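Long-range contact in prophenoloxidase b (Marsupenaeus japonicus, PDB 3WKY), which is the hemolymph precursor of a type 3 copper phenoloxidase, which once activated probably oxidises phenols at its dicopper centre: residues A508-E513 with N589-V594. Sequence-based numbering, arbitrary orientation. Where two conformers were deposited one is given.
Sequences APKFDE and NFHFFV
K510 sets its CB over one face of the H591 imidazole, toward the rim, and runs the rest of its chain past the NE2-CE1 side, just where strand 501-509 gives way to a loop. CB lies 4.2 Å from the ring centroid in a CH-pi contact. With CG anti to the backbone N (chi1 -176°) and the chain extended beyond, CG meets CE1 and NE2 of H591, CD passes CE1 at 4.0 Å, and NZ leaves the ring to form a salt bridge with E659. At the ring edge, in plane, a water 2.8 Å from H591 NE2 also donates to K510 O, tying the imidazole to the loop backbone. An alanine in place of H591 would probably leave this water without its ring partner and K510 CB without the ring face it packs on. The backbones pair antiparallel: A508 N donates to H591 O, and H591 N donates back to A508 O at 2.7 Å. Two residues on, K510 N donates to N589 O, which also accepts from a second water held by F511 N. P509 and F590 form the intervening non-hydrogen-bonded pair, with P509 CG 4.0 Å from F590 CE2. Strand 588-598 lies between strands 501-509 and 655-664 in the sheet of the hemocyanin Ig-like domain, F590 bonding through its backbone to V660, while P509 and F590 pack on M235 of helix 218-239.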
loop_
_atom_site.group_PDB
_atom_site.type_symbol
_atom_site.label_atom_id
_atom_site.label_comp_id
_atom_site.label_asym_id
_atom_site.label_seq_id
_atom_site.Cartn_x
_atom_site.Cartn_y
_atom_site.Cartn_z
ATOM N N ALA A 508 -31.787 -12.260 -25.336
ATOM C CA ALA A 508 -30.441 -12.190 -24.743
ATOM C C ALA A 508 -29.402 -12.372 -25.838
ATOM O O ALA A 508 -29.660 -13.044 -26.830
ATOM C CB ALA A 508 -30.265 -13.261 -23.667
ATOM N N PRO A 509 -28.213 -11.776 -25.670
ATOM C CA PRO A 509 -27.180 -12.048 -26.679
ATOM C C PRO A 509 -26.779 -13.520 -26.658
ATOM O O PRO A 509 -26.858 -14.178 -25.610
ATOM C CB PRO A 509 -25.988 -11.190 -26.211
ATOM C CG PRO A 509 -26.584 -10.168 -25.287
ATOM C CD PRO A 509 -27.747 -10.848 -24.620
ATOM N N LYS A 510 -26.357 -14.042 -27.802
ATOM C CA LYS A 510 -25.924 -15.427 -27.869
ATOM C C LYS A 510 -24.486 -15.599 -27.362
ATOM O O LYS A 510 -24.161 -16.600 -26.706
ATOM C CB LYS A 510 -26.066 -15.956 -29.306
ATOM C CG LYS A 510 -25.728 -17.430 -29.457
ATOM C CD LYS A 510 -26.209 -17.974 -30.805
ATOM C CE LYS A 510 -25.931 -19.473 -30.933
ATOM N NZ LYS A 510 -26.412 -20.008 -32.241
ATOM N N PHE A 511 -23.640 -14.612 -27.648
ATOM C CA PHE A 511 -22.217 -14.700 -27.326
ATOM C C PHE A 511 -21.791 -13.648 -26.311
ATOM O O PHE A 511 -22.323 -12.533 -26.309
ATOM C CB PHE A 511 -21.384 -14.533 -28.600
ATOM C CG PHE A 511 -21.749 -15.517 -29.679
ATOM C CD1 PHE A 511 -21.201 -16.792 -29.685
ATOM C CD2 PHE A 511 -22.660 -15.173 -30.665
ATOM C CE1 PHE A 511 -21.549 -17.707 -30.679
ATOM C CE2 PHE A 511 -23.013 -16.082 -31.652
ATOM C CZ PHE A 511 -22.457 -17.346 -31.657
ATOM N N ASP A 512 -20.832 -14.003 -25.462
ATOM C CA ASP A 512 -20.245 -13.015 -24.544
ATOM C C ASP A 512 -19.191 -12.147 -25.233
ATOM O O ASP A 512 -19.023 -12.212 -26.451
ATOM C CB ASP A 512 -19.686 -13.683 -23.282
ATOM C CG ASP A 512 -18.497 -14.602 -23.561
ATOM O OD1 ASP A 512 -17.833 -14.471 -24.614
ATOM O OD2 ASP A 512 -18.211 -15.451 -22.695
ATOM N N GLU A 513 -18.460 -11.355 -24.450
ATOM C CA GLU A 513 -17.487 -10.420 -25.002
ATOM C C GLU A 513 -16.253 -11.132 -25.574
ATOM O O GLU A 513 -15.471 -10.546 -26.325
ATOM C CB GLU A 513 -17.083 -9.395 -23.927
ATOM C CG GLU A 513 -16.323 -9.977 -22.736
ATOM C CD GLU A 513 -17.221 -10.543 -21.646
ATOM O OE1 GLU A 513 -18.421 -10.802 -21.895
ATOM O OE2 GLU A 513 -16.720 -10.725 -20.517
ATOM N N ASN A 589 -25.949 -11.346 -33.002
ATOM C CA ASN A 589 -26.919 -12.427 -32.846
ATOM C C ASN A 589 -27.522 -12.527 -31.446
ATOM O O ASN A 589 -26.800 -12.518 -30.452
ATOM C CB ASN A 589 -26.280 -13.761 -33.237
ATOM C CG ASN A 589 -25.669 -13.721 -34.622
ATOM O OD1 ASN A 589 -24.483 -14.004 -34.801
ATOM N ND2 ASN A 589 -26.471 -13.358 -35.610
ATOM N N PHE A 590 -28.851 -12.636 -31.383
ATOM C CA PHE A 590 -29.582 -12.731 -30.120
ATOM C C PHE A 590 -30.490 -13.948 -30.074
ATOM O O PHE A 590 -31.106 -14.319 -31.083
ATOM C CB PHE A 590 -30.459 -11.494 -29.898
ATOM C CG PHE A 590 -29.691 -10.234 -29.614
ATOM C CD1 PHE A 590 -29.080 -9.530 -30.641
ATOM C CD2 PHE A 590 -29.627 -9.724 -28.319
ATOM C CE1 PHE A 590 -28.384 -8.357 -30.387
ATOM C CE2 PHE A 590 -28.930 -8.544 -28.048
ATOM C CZ PHE A 590 -28.306 -7.861 -29.092
ATOM N N HIS A 591 -30.588 -14.557 -28.892
ATOM C CA HIS A 591 -31.619 -15.552 -28.639
ATOM C C HIS A 591 -32.963 -14.847 -28.509
ATOM O O HIS A 591 -33.050 -13.779 -27.905
ATOM C CB HIS A 591 -31.362 -16.287 -27.325
ATOM C CG HIS A 591 -30.145 -17.159 -27.323
ATOM N ND1 HIS A 591 -29.973 -18.207 -28.204
ATOM C CD2 HIS A 591 -29.062 -17.171 -26.508
ATOM C CE1 HIS A 591 -28.824 -18.808 -27.950
ATOM N NE2 HIS A 591 -28.253 -18.201 -26.923
ATOM N N PHE A 592 -34.014 -15.477 -29.034
ATOM C CA PHE A 592 -35.381 -14.963 -28.951
ATOM C C PHE A 592 -36.184 -16.144 -28.404
ATOM O O PHE A 592 -36.631 -17.021 -29.150
ATOM C CB PHE A 592 -35.825 -14.552 -30.362
ATOM C CG PHE A 592 -37.114 -13.762 -30.437
ATOM C CD1 PHE A 592 -38.340 -14.417 -30.591
ATOM C CD2 PHE A 592 -37.096 -12.371 -30.481
ATOM C CE1 PHE A 592 -39.531 -13.692 -30.710
ATOM C CE2 PHE A 592 -38.278 -11.641 -30.605
ATOM C CZ PHE A 592 -39.498 -12.308 -30.724
ATOM N N PHE A 593 -36.318 -16.192 -27.083
ATOM C CA PHE A 593 -36.944 -17.319 -26.389
ATOM C C PHE A 593 -38.454 -17.120 -26.349
ATOM O O PHE A 593 -38.929 -16.030 -26.012
ATOM C CB PHE A 593 -36.389 -17.398 -24.954
ATOM C CG PHE A 593 -37.149 -18.342 -24.020
ATOM C CD1 PHE A 593 -38.304 -17.921 -23.348
ATOM C CD2 PHE A 593 -36.663 -19.609 -23.759
ATOM C CE1 PHE A 593 -38.977 -18.767 -22.476
ATOM C CE2 PHE A 593 -37.329 -20.471 -22.886
ATOM C CZ PHE A 593 -38.487 -20.044 -22.237
ATOM N N VAL A 594 -39.209 -18.171 -26.675
ATOM C CA VAL A 594 -40.671 -18.100 -26.679
ATOM C C VAL A 594 -41.255 -19.249 -25.864
ATOM O O VAL A 594 -40.936 -20.414 -26.115
ATOM C CB VAL A 594 -41.235 -18.202 -28.126
ATOM C CG1 VAL A 594 -42.773 -18.124 -28.117
ATOM C CG2 VAL A 594 -40.631 -17.128 -29.016
HETATM O O HOH W 1 -25.726 -18.676 -25.884
HETATM O O HOH W 2 -24.233 -12.372 -29.500
#